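Local coordinates for phenylalanine--tRNA ligase beta subunit (Pyrococcus horikoshii, PDB 2CXI), which forms, with the alpha subunit, the tetrameric synthetase that joins L-phenylalanine to tRNA(Phe) at the expense of ATP, at residues A[31-36]-A[47-52]. Sequence-based numbering, arbitrary orientation.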
# COMPACT_ATOMS: atom_id res chain seq x y z
N ALA A 31 -23.02 4.06 43.38
CA ALA A 31 -21.88 3.66 42.54
C ALA A 31 -20.99 2.66 43.28
O ALA A 31 -19.82 2.47 42.92
CB ALA A 31 -21.07 4.87 42.16
N LYS A 32 -21.53 2.05 44.33
CA LYS A 32 -20.79 1.08 45.16
C LYS A 32 -19.50 1.68 45.71
O LYS A 32 -18.47 1.01 45.82
CB LYS A 32 -20.52 -0.24 44.40
CG LYS A 32 -21.73 -0.79 43.62
CD LYS A 32 -21.42 -2.19 43.03
CE LYS A 32 -21.22 -3.21 44.12
NZ LYS A 32 -21.04 -4.56 43.50
N CYS A 33 -19.57 2.94 46.11
CA CYS A 33 -18.46 3.47 46.85
C CYS A 33 -18.85 4.36 48.01
O CYS A 33 -20.03 4.65 48.22
CB CYS A 33 -17.44 4.14 45.95
SG CYS A 33 -18.13 5.42 44.96
N GLU A 34 -17.83 4.74 48.78
CA GLU A 34 -18.03 5.59 49.95
C GLU A 34 -17.28 6.90 49.75
O GLU A 34 -16.26 6.95 49.06
CB GLU A 34 -17.50 4.88 51.20
CG GLU A 34 -18.20 3.58 51.51
CD GLU A 34 -19.42 3.72 52.40
OE1 GLU A 34 -19.66 4.83 52.97
OE2 GLU A 34 -20.16 2.71 52.53
N LEU A 35 -17.83 7.96 50.34
CA LEU A 35 -17.18 9.24 50.30
C LEU A 35 -16.09 9.29 51.35
O LEU A 35 -16.36 9.48 52.56
CB LEU A 35 -18.23 10.33 50.59
CG LEU A 35 -18.44 11.48 49.61
CD1 LEU A 35 -19.33 12.56 50.25
CD2 LEU A 35 -17.13 12.05 48.99
N ASP A 36 -14.84 9.10 50.91
CA ASP A 36 -13.71 9.07 51.83
C ASP A 36 -13.26 10.46 52.26
O ASP A 36 -12.78 10.63 53.39
CB ASP A 36 -12.53 8.32 51.21
CG ASP A 36 -11.50 7.91 52.23
OD1 ASP A 36 -11.90 7.25 53.22
OD2 ASP A 36 -10.30 8.23 52.15
N PHE A 47 -13.84 15.08 45.47
CA PHE A 47 -14.09 13.95 46.34
C PHE A 47 -12.95 12.93 46.21
O PHE A 47 -12.39 12.73 45.10
CB PHE A 47 -15.40 13.22 45.96
CG PHE A 47 -16.62 14.09 45.84
CD1 PHE A 47 -16.80 15.24 46.61
CD2 PHE A 47 -17.68 13.66 45.01
CE1 PHE A 47 -17.96 15.98 46.51
CE2 PHE A 47 -18.87 14.38 44.93
CZ PHE A 47 -19.02 15.55 45.67
N LYS A 48 -12.60 12.29 47.32
CA LYS A 48 -11.92 11.02 47.25
C LYS A 48 -12.97 9.92 47.48
O LYS A 48 -13.67 9.89 48.51
CB LYS A 48 -10.78 10.89 48.26
CG LYS A 48 -10.02 9.53 48.10
CD LYS A 48 -8.82 9.43 49.05
CE LYS A 48 -7.92 10.67 48.94
NZ LYS A 48 -7.06 10.65 47.70
N LEU A 49 -13.10 9.04 46.49
CA LEU A 49 -14.04 7.94 46.55
C LEU A 49 -13.30 6.65 46.88
O LEU A 49 -12.14 6.47 46.50
CB LEU A 49 -14.81 7.83 45.23
CG LEU A 49 -15.59 9.07 44.75
CD1 LEU A 49 -16.30 8.81 43.43
CD2 LEU A 49 -16.64 9.43 45.85
N ASP A 50 -13.97 5.78 47.63
CA ASP A 50 -13.40 4.51 48.02
C ASP A 50 -14.26 3.46 47.36
O ASP A 50 -15.42 3.27 47.74
CB ASP A 50 -13.43 4.38 49.53
CG ASP A 50 -12.80 3.09 50.06
OD1 ASP A 50 -12.33 2.23 49.29
OD2 ASP A 50 -12.75 2.89 51.30
N SER A 51 -13.70 2.80 46.35
CA SER A 51 -14.48 1.82 45.59
C SER A 51 -14.48 0.50 46.27
O SER A 51 -13.44 -0.14 46.48
CB SER A 51 -14.03 1.64 44.15
OG SER A 51 -14.87 0.65 43.56
N LYS A 52 -15.69 0.10 46.61
CA LYS A 52 -15.89 -1.04 47.44
C LYS A 52 -15.82 -2.33 46.62
O LYS A 52 -15.60 -3.39 47.17
CB LYS A 52 -17.21 -0.88 48.21
CG LYS A 52 -17.19 0.31 49.20
CD LYS A 52 -15.92 0.27 50.08
CE LYS A 52 -15.89 1.38 51.16
NZ LYS A 52 -16.85 1.18 52.31
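Glu34 and Asp50 pair through their backbones: Asp50 N donates to Glu34 O at 2.9 Å, in the plane of that carbonyl, and Glu34 N returns a bond to Asp50 O, whose position is less certain. Asp36 N to Lys48 O (2.8 Å, bent to 136° at the hydrogen) and Lys52 N to Lys32 O (3.0 Å) continue the antiparallel register. On one face, Leu35 CD2 packs 3.7 Å from Phe47 CB and 4.1 Å from Leu49 CD2, while Cys33 SG lies 4.1 Å from Leu49 CB. On the other face, Glu34 CG stands anti to the carbonyl carbon (chi1 -61°) and the chain bends at chi2; its OE2 makes a long, uncertain salt bridge of 3.7 Å to Lys52 NZ. An alanine at Glu34 would probably leave the Lys52 ammonium without this carboxylate and its chain freer to turn. Asp36 and Lys48 run side by side, OD2 3.6 Å from CD, yet the Lys48 ammonium turns to Asp5. Further out, helix 21-30 packs on the apolar face, where Trp24 meets the Phe47 ring edge-to-face, and a Schellman motif at Lys32 ends that helix and leads into strand 33-41. The arrangement is a beta-hairpin, strands 33-41 and 44-51, whose second strand is central in the three-stranded antiparallel sheet completed by strand 3-7 in the N-terminal region.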